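Local coordinates for threonine--tRNA ligase catalytic subunit (Aeropyrum pernix, PDB 3A32), which probably charges tRNA(Thr) with threonine in two steps, activating the amino acid with ATP and then transferring it to the tRNA, with one zinc ion bound per subunit, at residues A[365-369]-A[370-374]; A[403-406]-A[407-411]; A[290-293]-A[294-297]; A[117-120]-A[121-125]; A[318-321]-A[322-326]. All coordinates share one frame; numbering follows the deposited sequence.

Interaction 1 (A[365-369]-A[370-374]); sequences KGLLD and KGFRV
L367 and F372 both hold CG anti to the carbonyl carbon (chi1 -67° and -66°), and with the chain reversed at G371 this brings L367 CD2 and the edge of the F372 ring together. Between them the helix 353-369 ends in a Schellman motif. F372 N gives its hydrogen to L367 O at 3.1 Å, and G371 N bonds to L368 O at 2.9 Å, approaching from above the plane of that carbonyl. K370 N still reaches G366 O in an ordinary helical bond. G371 has positive phi, where a CB would run into the carbonyl oxygen of K370.

The turn is lined by hydrocarbon. CD2 of L367 meets CD2 of F372 at 3.8 Å, while L367 O lies near the plane of the F372 ring at its edge. F341 of strand 341-347 also meets this ring edge-to-face, and the phenyl is enclosed by the helix end, F341 of the sheet, and A446 and E450 of helix 435-457. With F372 cut back to an alanine, L367 CD2 would probably lose its aromatic neighbour and a gap would open beside F341.

Past the turn, strand 373-380 begins, completing a beta-alpha-beta unit with strand 341-347 in the anticodon-binding domain. The amine of K370 leads off to a salt bridge with E440 on helix 435-457. V374 points its side chain back toward the helix: its CG2 sits 3.6 Å from L367 CB, and the same methyl is 3.9 Å from L368 CG.

Interaction 2 (A[403-406]-A[407-411]); sequences IGAK and EVREK. With SO4 (sulfate ion), chain D.
E407 folds back on G404, and this is the tight half of the contact. Its chain bends at the second torsion (chi2 66°), which carries OE1 to within 2.7 Å of G404 N. The bond is not straight, 137° at the hydrogen, and the donor meets OE1 on the anti side, somewhat out of the carboxylate plane. A CB on G404 would clash with that same oxygen, so glycine suits the position. Beside it, V408 N bonds to G404 O at 3.0 Å, and the V408 methyl CG2 packs on CG2 of I403 at 4.1 Å, the two side chains crossing at about a right angle. I403 and V408 are both buried against helix 353-369.

G404 is the N-cap of the short helix 405-410, and the glutamate three residues on gives it the N3 half of a capping box. Replacing E407 with an alanine would probably leave the N-H of G404 without its acceptor and the entry to the helix less firmly fixed.

The outward side is much looser. K406 and E410 run side by side in the same direction, OE2 of E410 resting 3.4 Å from the K406 methylene CG, while the two charged ends stay apart. The lysine amine instead reaches a sulfate, NZ to O1 at 2.8 Å, an ion probably from the crystallisation liquor that R427 also holds. R409 extends past A405, whose CB lies over one face of the guanidinium, 4.0 Å from NH1.

Interaction 3 (A[290-293]-A[294-297]); sequences RFRL and YDVV
L293 O accepts the N-H of V297 at 2.8 Å, a nearly straight bond (161° at the hydrogen) that helps wind the first turn of helix 293-301. The CG2 methyl of V297, set beside the backbone N and anti to the carbonyl carbon, packs close to the same oxygen, though the exact length of that contact is doubtful at this resolution. One residue earlier the pattern repeats, with V296 N bonded to R292 O at 3.0 Å and CG2 of V296 lying 3.4 Å from that oxygen.

The charged side chains find their partners elsewhere. D295 comes up beside R292, but OD2 remains 6.0 Å from NE, and the aspartate instead makes a salt bridge with R298. R292 makes a cation-pi contact with F29 of the second subunit. Y294 turns the other way and hydrogen-bonds through OH to E224, while L293 packs on I116 and I308.

R292 has two roles. With positive phi it closes helix 287-290 in a Schellman motif, R292 N to R289 O and L293 N to P288 O, and it is also the N-cap of the next helix. Such a Schellman stop shared with a new N-cap is a compact helix-to-helix turn, here in the class II catalytic core.

Interaction 4 (A[117-120]-A[121-125]); sequences LLFL and NEVAK
N121 N to L117 O, at 2.7 Å, and the three i to i+4 bonds after it carry helix 112-126 unbroken through this region, the bond from E122 N to L118 O being the longest at 3.3 Å. On the inner flank F119 and V123 are one turn apart. F119 has CG anti to its own N (chi1 173°), which swings the ring along the helix until the V123 methyl CG2 sits over one face. That is a CH-pi contact: CG2 is 3.9 Å from the ring centroid, 21° off the normal and displaced toward the CE1-CZ side of the rim.

A second flank carries a water-mediated polar cluster. A water donates to L118 O at 3.0 Å and accepts from N121 ND2 at 2.9 Å, so it ties a helix carbonyl to a side-chain amide; its further bond to E122 OE2 is weak. E122 bends at its second torsion and lays CG close to L118 O. Its OE2 lies near the carboxylate of D17 of the second subunit, which might favour a proton on one of the two, although K125 makes a long, weak ion pair with the same aspartate.

Across the dimer interface, L118 touches F44 and N121 touches F33, both of the second subunit. This part of the helix lies between that subunit and helix 293-301, where V123 packs on V296, E300 and F301, while F119 meets F134, at the start of strand 134-143, edge-to-face.

Interaction 5 (A[318-321]-A[322-326]); sequences ERFL and GVYLE
L325 can be followed outward from the helix, over the carbonyl of L321. Its CB lies 3.6 Å from L321 O, CG moves in to 3.3 Å from the same oxygen, and the CD1 methyl ends 4.2 Å from CG of L321. CG stands anti to the carbonyl carbon (chi1 -70°), which holds the chain back toward the preceding turn. The two leucines meet obliquely, and L321 O also takes the N-H of L325 at 2.9 Å, so the oxygen is bonded by an amide and overlaid by hydrocarbon.

G322 gives its N-H to E318 O, and a CB there would sit tightly against R319 O. On another flank R319 and V323 run alongside each other, pointing the same way, with CG2 of V323 over one face of the guanidinium, 4.2 Å from NH1. F320 brings CE2 to 4.3 Å from the CB of Y324, a light touch, while the tyrosine hydroxyl carries on to the carbonyl of R331. The carboxylate of E318 pairs with R52 and with the N-H of T161.

Helix 317-327 follows strand 306-316, the strand-helix pair of motif 3 in class II synthetases, and R319 is probably its invariant arginine. F320, V323 and Y324 face W276 of strand 273-284, whereas L325 is covered by H9 and A13 of helix 9-15.

In the fold
From the N terminus the order is interaction 4, 3, 5, 1, 2. Each is a single continuous stretch, so none encloses a long loop, and none nests in or crosses another. Interactions 4 and 3 are far apart in sequence yet touch, L120 CD2 meeting L293 CD2 at 3.8 Å; together they join two helices of the catalytic core, and both reach the second subunit. Interaction 5 stays in that core but about 36 Å from interaction 4, centre to centre, on the helix that follows strand 306-316. The chain then enters the anticodon-binding domain, where interaction 1 turns a helix into a strand and interaction 2 starts a helix after strand 399-403, their nearest atoms about 8 Å apart.

Interaction 1 (A[365-369]-A[370-374])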
# COMPACT_ATOMS: atom_id res chain seq x y z
N LYS A 365 26.19 -5.71 0.61
CA LYS A 365 25.94 -4.28 0.39
C LYS A 365 25.41 -3.99 -1.00
O LYS A 365 24.51 -3.18 -1.15
CB LYS A 365 27.20 -3.41 0.60
CG LYS A 365 27.65 -3.25 2.04
CD LYS A 365 29.09 -2.59 2.14
CE LYS A 365 29.73 -2.78 3.54
NZ LYS A 365 28.76 -3.31 4.58
N GLY A 366 26.02 -4.62 -2.00
CA GLY A 366 25.64 -4.36 -3.38
C GLY A 366 24.20 -4.81 -3.66
O GLY A 366 23.44 -4.11 -4.35
N LEU A 367 23.85 -5.99 -3.17
CA LEU A 367 22.41 -6.50 -3.27
C LEU A 367 21.40 -5.60 -2.54
O LEU A 367 20.32 -5.34 -3.06
CB LEU A 367 22.31 -7.92 -2.73
CG LEU A 367 23.09 -8.89 -3.65
CD1 LEU A 367 23.19 -10.21 -2.93
CD2 LEU A 367 22.41 -9.03 -5.00
N LEU A 368 21.77 -5.11 -1.35
CA LEU A 368 20.95 -4.12 -0.64
C LEU A 368 20.76 -2.88 -1.46
O LEU A 368 19.68 -2.40 -1.56
CB LEU A 368 21.54 -3.77 0.73
CG LEU A 368 21.38 -4.83 1.83
CD1 LEU A 368 22.45 -4.69 2.92
CD2 LEU A 368 19.99 -4.73 2.44
N ASP A 369 21.82 -2.37 -2.09
CA ASP A 369 21.71 -1.18 -2.95
C ASP A 369 20.83 -1.39 -4.19
O ASP A 369 20.24 -0.43 -4.69
CB ASP A 369 23.10 -0.69 -3.39
CG ASP A 369 23.92 -0.11 -2.24
OD1 ASP A 369 23.40 0.11 -1.10
OD2 ASP A 369 25.12 0.15 -2.49
N LYS A 370 20.76 -2.63 -4.71
CA LYS A 370 19.78 -2.94 -5.78
C LYS A 370 18.32 -3.06 -5.29
O LYS A 370 17.38 -3.21 -6.09
CB LYS A 370 20.24 -4.15 -6.58
CG LYS A 370 21.50 -3.83 -7.42
CD LYS A 370 21.64 -4.74 -8.59
CE LYS A 370 22.93 -4.50 -9.31
NZ LYS A 370 22.78 -3.34 -10.21
N GLY A 371 18.13 -3.01 -3.96
CA GLY A 371 16.79 -3.01 -3.39
C GLY A 371 16.32 -4.38 -2.89
O GLY A 371 15.12 -4.57 -2.67
N PHE A 372 17.25 -5.32 -2.71
CA PHE A 372 16.92 -6.69 -2.31
C PHE A 372 16.89 -6.85 -0.81
O PHE A 372 17.50 -6.03 -0.06
CB PHE A 372 17.94 -7.70 -2.87
CG PHE A 372 17.90 -7.82 -4.38
CD1 PHE A 372 16.76 -8.34 -5.02
CD2 PHE A 372 18.99 -7.45 -5.15
CE1 PHE A 372 16.70 -8.49 -6.40
CE2 PHE A 372 18.96 -7.58 -6.54
CZ PHE A 372 17.78 -8.08 -7.16
N ARG A 373 16.22 -7.91 -0.36
CA ARG A 373 16.24 -8.28 1.08
C ARG A 373 17.35 -9.33 1.35
O ARG A 373 17.30 -10.46 0.83
CB ARG A 373 14.86 -8.72 1.54
CG ARG A 373 13.82 -7.53 1.58
CD ARG A 373 12.46 -7.92 2.10
NE ARG A 373 11.81 -8.96 1.30
CZ ARG A 373 11.10 -8.74 0.19
NH1 ARG A 373 10.94 -7.49 -0.26
NH2 ARG A 373 10.52 -9.76 -0.45
N VAL A 374 18.32 -8.93 2.18
CA VAL A 374 19.59 -9.64 2.33
C VAL A 374 19.82 -10.02 3.82
O VAL A 374 19.51 -9.23 4.74
CB VAL A 374 20.81 -8.80 1.75
CG1 VAL A 374 22.14 -9.63 1.74
CG2 VAL A 374 20.51 -8.33 0.33

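Interaction 2 (A[403-406]-A[407-411])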
# COMPACT_ATOMS: atom_id res chain seq x y z
N ILE A 403 29.81 -18.41 0.22
CA ILE A 403 31.12 -17.89 -0.10
C ILE A 403 32.18 -18.46 0.82
O ILE A 403 32.30 -18.05 1.94
CB ILE A 403 31.20 -16.38 -0.09
CG1 ILE A 403 30.11 -15.79 -1.01
CG2 ILE A 403 32.67 -15.96 -0.58
CD1 ILE A 403 29.75 -14.43 -0.72
N GLY A 404 32.91 -19.46 0.30
CA GLY A 404 34.06 -20.03 0.99
C GLY A 404 35.37 -19.83 0.21
O GLY A 404 35.42 -19.12 -0.80
N ALA A 405 36.42 -20.45 0.71
CA ALA A 405 37.77 -20.41 0.13
C ALA A 405 37.76 -20.81 -1.35
O ALA A 405 38.42 -20.21 -2.16
CB ALA A 405 38.68 -21.37 0.92
N LYS A 406 37.04 -21.88 -1.67
CA LYS A 406 36.91 -22.41 -3.02
C LYS A 406 36.28 -21.38 -3.96
O LYS A 406 36.72 -21.21 -5.09
CB LYS A 406 36.03 -23.68 -2.96
CG LYS A 406 36.02 -24.47 -4.28
CD LYS A 406 35.27 -25.85 -4.19
CE LYS A 406 35.61 -26.67 -2.89
NZ LYS A 406 35.87 -28.19 -3.11
N GLU A 407 35.21 -20.73 -3.51
CA GLU A 407 34.52 -19.70 -4.29
C GLU A 407 35.42 -18.51 -4.58
O GLU A 407 35.44 -17.99 -5.67
CB GLU A 407 33.24 -19.19 -3.56
CG GLU A 407 32.09 -20.20 -3.52
CD GLU A 407 32.41 -21.42 -2.69
OE1 GLU A 407 33.05 -21.31 -1.61
OE2 GLU A 407 32.05 -22.51 -3.12
N VAL A 408 36.11 -18.06 -3.56
CA VAL A 408 37.10 -17.02 -3.76
C VAL A 408 38.25 -17.45 -4.76
O VAL A 408 38.60 -16.70 -5.68
CB VAL A 408 37.66 -16.64 -2.41
CG1 VAL A 408 38.93 -15.88 -2.57
CG2 VAL A 408 36.60 -15.84 -1.57
N ARG A 409 38.82 -18.64 -4.59
CA ARG A 409 39.97 -19.03 -5.41
C ARG A 409 39.59 -19.37 -6.84
O ARG A 409 40.35 -19.11 -7.78
CB ARG A 409 40.67 -20.21 -4.77
CG ARG A 409 41.44 -19.89 -3.53
CD ARG A 409 41.57 -21.14 -2.66
NE ARG A 409 42.38 -20.78 -1.49
CZ ARG A 409 42.63 -21.59 -0.45
NH1 ARG A 409 42.14 -22.83 -0.42
NH2 ARG A 409 43.39 -21.14 0.55
N GLU A 410 38.40 -19.94 -7.00
CA GLU A 410 37.95 -20.35 -8.35
C GLU A 410 37.14 -19.30 -9.04
O GLU A 410 36.87 -19.42 -10.25
CB GLU A 410 37.13 -21.63 -8.27
CG GLU A 410 37.97 -22.74 -7.76
CD GLU A 410 37.23 -24.02 -7.57
OE1 GLU A 410 36.01 -24.08 -7.91
OE2 GLU A 410 37.88 -24.96 -7.06
N LYS A 411 36.71 -18.29 -8.28
CA LYS A 411 35.94 -17.16 -8.86
C LYS A 411 34.61 -17.62 -9.42
O LYS A 411 34.18 -17.18 -10.48
CB LYS A 411 36.74 -16.38 -9.92
CG LYS A 411 37.98 -15.66 -9.34
CD LYS A 411 37.74 -14.23 -8.82
CE LYS A 411 38.94 -13.75 -7.97
NZ LYS A 411 40.32 -13.77 -8.68
S SO4 D . 32.28 -28.31 -5.00
O1 SO4 D . 33.37 -28.88 -4.21
O2 SO4 D . 32.56 -28.62 -6.41
O3 SO4 D . 31.03 -28.90 -4.55
O4 SO4 D . 32.17 -26.88 -4.71

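Interaction 3 (A[290-293]-A[294-297])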
# COMPACT_ATOMS: atom_id res chain seq x y z
N ARG A 290 -30.98 -1.60 -4.03
CA ARG A 290 -30.78 -0.74 -2.86
C ARG A 290 -30.11 0.62 -3.17
O ARG A 290 -30.48 1.64 -2.58
CB ARG A 290 -30.01 -1.50 -1.78
CG ARG A 290 -30.74 -2.72 -1.23
CD ARG A 290 -32.02 -2.36 -0.51
NE ARG A 290 -31.82 -1.89 0.87
CZ ARG A 290 -32.64 -1.04 1.53
NH1 ARG A 290 -33.74 -0.53 0.94
NH2 ARG A 290 -32.37 -0.66 2.78
N PHE A 291 -29.18 0.63 -4.11
CA PHE A 291 -28.50 1.86 -4.54
C PHE A 291 -29.03 2.41 -5.87
O PHE A 291 -28.40 3.29 -6.45
CB PHE A 291 -27.00 1.60 -4.70
CG PHE A 291 -26.26 1.52 -3.39
CD1 PHE A 291 -25.83 2.68 -2.75
CD2 PHE A 291 -26.05 0.29 -2.77
CE1 PHE A 291 -25.15 2.61 -1.55
CE2 PHE A 291 -25.38 0.21 -1.57
CZ PHE A 291 -24.94 1.36 -0.95
N ARG A 292 -30.14 1.85 -6.36
CA ARG A 292 -30.84 2.36 -7.51
C ARG A 292 -29.96 2.39 -8.75
O ARG A 292 -30.04 3.32 -9.57
CB ARG A 292 -31.48 3.72 -7.17
CG ARG A 292 -32.58 3.54 -6.09
CD ARG A 292 -32.71 4.80 -5.25
NE ARG A 292 -33.60 4.68 -4.07
CZ ARG A 292 -34.04 5.73 -3.37
NH1 ARG A 292 -33.70 6.96 -3.73
NH2 ARG A 292 -34.82 5.57 -2.31
N LEU A 293 -29.16 1.33 -8.92
CA LEU A 293 -28.23 1.23 -10.04
C LEU A 293 -28.88 0.90 -11.36
O LEU A 293 -28.40 1.33 -12.42
CB LEU A 293 -27.11 0.23 -9.73
CG LEU A 293 -26.31 0.51 -8.43
CD1 LEU A 293 -25.14 -0.44 -8.31
CD2 LEU A 293 -25.87 2.04 -8.37
N TYR A 294 -29.95 0.10 -11.29
CA TYR A 294 -30.75 -0.26 -12.45
C TYR A 294 -31.39 1.02 -13.07
O TYR A 294 -31.36 1.19 -14.27
CB TYR A 294 -31.83 -1.27 -12.07
CG TYR A 294 -31.39 -2.70 -11.81
CD1 TYR A 294 -30.35 -3.28 -12.52
CD2 TYR A 294 -32.05 -3.49 -10.85
CE1 TYR A 294 -29.96 -4.57 -12.29
CE2 TYR A 294 -31.68 -4.80 -10.63
CZ TYR A 294 -30.63 -5.33 -11.35
OH TYR A 294 -30.23 -6.65 -11.18
N ASP A 295 -31.94 1.88 -12.21
CA ASP A 295 -32.45 3.20 -12.57
C ASP A 295 -31.37 4.09 -13.17
O ASP A 295 -31.52 4.55 -14.31
CB ASP A 295 -33.13 3.87 -11.36
CG ASP A 295 -34.44 3.18 -10.98
OD1 ASP A 295 -35.06 2.55 -11.87
OD2 ASP A 295 -34.85 3.25 -9.80
N VAL A 296 -30.28 4.26 -12.43
CA VAL A 296 -29.16 5.09 -12.86
C VAL A 296 -28.56 4.65 -14.21
O VAL A 296 -28.32 5.47 -15.09
CB VAL A 296 -28.08 5.20 -11.72
CG1 VAL A 296 -26.74 5.59 -12.28
CG2 VAL A 296 -28.55 6.19 -10.67
N VAL A 297 -28.36 3.35 -14.39
CA VAL A 297 -27.82 2.83 -15.67
C VAL A 297 -28.80 2.96 -16.83
O VAL A 297 -28.41 3.16 -17.99
CB VAL A 297 -27.34 1.35 -15.49
CG1 VAL A 297 -26.94 0.71 -16.81
CG2 VAL A 297 -26.18 1.32 -14.51

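Interaction 4 (A[117-120]-A[121-125])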
# COMPACT_ATOMS: atom_id res chain seq x y z
N LEU A 117 -20.64 3.99 -4.10
CA LEU A 117 -20.65 5.43 -4.00
C LEU A 117 -19.68 6.09 -5.00
O LEU A 117 -19.97 7.15 -5.58
CB LEU A 117 -20.37 5.89 -2.54
CG LEU A 117 -21.43 5.69 -1.42
CD1 LEU A 117 -20.91 6.25 -0.10
CD2 LEU A 117 -22.83 6.35 -1.73
N LEU A 118 -18.51 5.48 -5.19
CA LEU A 118 -17.50 6.00 -6.13
C LEU A 118 -18.00 5.91 -7.56
O LEU A 118 -17.77 6.79 -8.34
CB LEU A 118 -16.15 5.23 -6.02
CG LEU A 118 -15.33 5.43 -4.72
CD1 LEU A 118 -13.97 4.74 -4.74
CD2 LEU A 118 -15.17 6.91 -4.42
N PHE A 119 -18.61 4.80 -7.93
CA PHE A 119 -19.38 4.74 -9.17
C PHE A 119 -20.43 5.88 -9.26
O PHE A 119 -20.46 6.62 -10.23
CB PHE A 119 -20.08 3.39 -9.31
CG PHE A 119 -21.03 3.32 -10.50
CD1 PHE A 119 -20.54 3.21 -11.80
CD2 PHE A 119 -22.42 3.32 -10.31
CE1 PHE A 119 -21.42 3.12 -12.92
CE2 PHE A 119 -23.32 3.25 -11.41
CZ PHE A 119 -22.80 3.15 -12.73
N LEU A 120 -21.25 6.03 -8.22
CA LEU A 120 -22.28 7.05 -8.22
C LEU A 120 -21.72 8.43 -8.36
O LEU A 120 -22.30 9.25 -9.07
CB LEU A 120 -23.21 6.94 -7.01
CG LEU A 120 -24.13 5.72 -7.04
CD1 LEU A 120 -24.89 5.55 -5.73
CD2 LEU A 120 -25.12 5.71 -8.31
N ASN A 121 -20.60 8.72 -7.70
CA ASN A 121 -20.00 10.06 -7.83
C ASN A 121 -19.53 10.36 -9.27
O ASN A 121 -19.71 11.47 -9.74
CB ASN A 121 -18.85 10.27 -6.82
CG ASN A 121 -18.17 11.61 -7.00
OD1 ASN A 121 -18.78 12.68 -6.80
ND2 ASN A 121 -16.89 11.58 -7.37
N GLU A 122 -18.95 9.36 -9.95
CA GLU A 122 -18.44 9.53 -11.30
C GLU A 122 -19.57 9.68 -12.30
O GLU A 122 -19.43 10.40 -13.29
CB GLU A 122 -17.50 8.37 -11.72
CG GLU A 122 -16.33 8.17 -10.76
CD GLU A 122 -15.23 9.27 -10.81
OE1 GLU A 122 -15.30 10.22 -11.60
OE2 GLU A 122 -14.28 9.20 -10.02
N VAL A 123 -20.69 9.00 -12.05
CA VAL A 123 -21.85 9.18 -12.90
C VAL A 123 -22.39 10.60 -12.74
O VAL A 123 -22.70 11.26 -13.72
CB VAL A 123 -22.91 8.01 -12.70
CG1 VAL A 123 -24.28 8.30 -13.43
CG2 VAL A 123 -22.31 6.72 -13.17
N ALA A 124 -22.48 11.09 -11.51
CA ALA A 124 -22.98 12.45 -11.30
C ALA A 124 -22.12 13.51 -12.05
O ALA A 124 -22.65 14.40 -12.68
CB ALA A 124 -23.09 12.78 -9.83
N LYS A 125 -20.80 13.38 -11.98
CA LYS A 125 -19.83 14.27 -12.61
C LYS A 125 -19.75 14.13 -14.14
O LYS A 125 -19.72 15.15 -14.84
CB LYS A 125 -18.48 14.01 -11.95
CG LYS A 125 -18.47 14.46 -10.46
CD LYS A 125 -17.14 14.19 -9.78
CE LYS A 125 -16.07 15.06 -10.41
NZ LYS A 125 -14.74 14.90 -9.77
O HOH W 1 -15.99 8.86 -7.14

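Interaction 5 (A[318-321]-A[322-326])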
# COMPACT_ATOMS: atom_id res chain seq x y z
N GLU A 318 -4.74 -12.94 4.05
CA GLU A 318 -4.24 -13.68 5.22
C GLU A 318 -4.56 -15.18 5.09
O GLU A 318 -3.68 -16.03 5.27
CB GLU A 318 -4.85 -13.10 6.51
CG GLU A 318 -4.33 -11.72 6.93
CD GLU A 318 -4.92 -10.58 6.11
OE1 GLU A 318 -5.81 -10.80 5.26
OE2 GLU A 318 -4.48 -9.43 6.29
N ARG A 319 -5.82 -15.50 4.76
CA ARG A 319 -6.23 -16.91 4.67
C ARG A 319 -5.45 -17.59 3.57
O ARG A 319 -4.79 -18.60 3.82
CB ARG A 319 -7.71 -17.06 4.38
CG ARG A 319 -8.17 -18.49 4.38
CD ARG A 319 -9.65 -18.66 3.99
NE ARG A 319 -10.07 -19.98 4.47
CZ ARG A 319 -9.91 -21.15 3.82
NH1 ARG A 319 -9.41 -21.22 2.56
NH2 ARG A 319 -10.29 -22.27 4.44
N PHE A 320 -5.48 -17.00 2.35
CA PHE A 320 -4.68 -17.47 1.21
C PHE A 320 -3.24 -17.72 1.61
O PHE A 320 -2.70 -18.71 1.25
CB PHE A 320 -4.64 -16.45 0.04
CG PHE A 320 -4.05 -17.04 -1.20
CD1 PHE A 320 -4.87 -17.67 -2.13
CD2 PHE A 320 -2.67 -17.04 -1.39
CE1 PHE A 320 -4.30 -18.29 -3.27
CE2 PHE A 320 -2.10 -17.65 -2.52
CZ PHE A 320 -2.92 -18.28 -3.46
N LEU A 321 -2.62 -16.75 2.28
CA LEU A 321 -1.23 -16.84 2.72
C LEU A 321 -1.05 -17.99 3.73
O LEU A 321 -0.07 -18.72 3.64
CB LEU A 321 -0.75 -15.49 3.28
CG LEU A 321 0.70 -15.55 3.77
CD1 LEU A 321 1.67 -15.79 2.59
CD2 LEU A 321 1.11 -14.27 4.55
N GLY A 322 -2.00 -18.17 4.64
CA GLY A 322 -1.96 -19.27 5.59
C GLY A 322 -1.90 -20.63 4.91
O GLY A 322 -1.05 -21.48 5.23
N VAL A 323 -2.81 -20.84 3.97
CA VAL A 323 -2.92 -22.12 3.29
C VAL A 323 -1.73 -22.30 2.39
O VAL A 323 -1.19 -23.42 2.34
CB VAL A 323 -4.18 -22.23 2.47
CG1 VAL A 323 -4.24 -23.66 1.78
CG2 VAL A 323 -5.41 -22.02 3.38
N TYR A 324 -1.29 -21.21 1.70
CA TYR A 324 -0.05 -21.24 0.93
C TYR A 324 1.15 -21.72 1.78
O TYR A 324 1.92 -22.56 1.37
CB TYR A 324 0.28 -19.86 0.26
CG TYR A 324 1.53 -19.97 -0.56
CD1 TYR A 324 1.49 -20.27 -1.95
CD2 TYR A 324 2.78 -19.84 0.06
CE1 TYR A 324 2.67 -20.41 -2.69
CE2 TYR A 324 3.96 -19.98 -0.66
CZ TYR A 324 3.90 -20.27 -2.04
OH TYR A 324 5.09 -20.44 -2.70
N LEU A 325 1.33 -21.15 2.96
CA LEU A 325 2.48 -21.52 3.79
C LEU A 325 2.46 -23.03 4.11
O LEU A 325 3.50 -23.64 4.18
CB LEU A 325 2.57 -20.67 5.08
CG LEU A 325 2.93 -19.20 4.87
CD1 LEU A 325 2.61 -18.38 6.16
CD2 LEU A 325 4.43 -19.07 4.45
N GLU A 326 1.28 -23.61 4.31
CA GLU A 326 1.16 -25.04 4.51
C GLU A 326 1.42 -25.86 3.27
O GLU A 326 2.30 -26.72 3.29
CB GLU A 326 -0.14 -25.40 5.24
CG GLU A 326 -0.11 -24.91 6.74
CD GLU A 326 -1.49 -25.02 7.43
OE1 GLU A 326 -2.34 -25.66 6.81
OE2 GLU A 326 -1.72 -24.47 8.55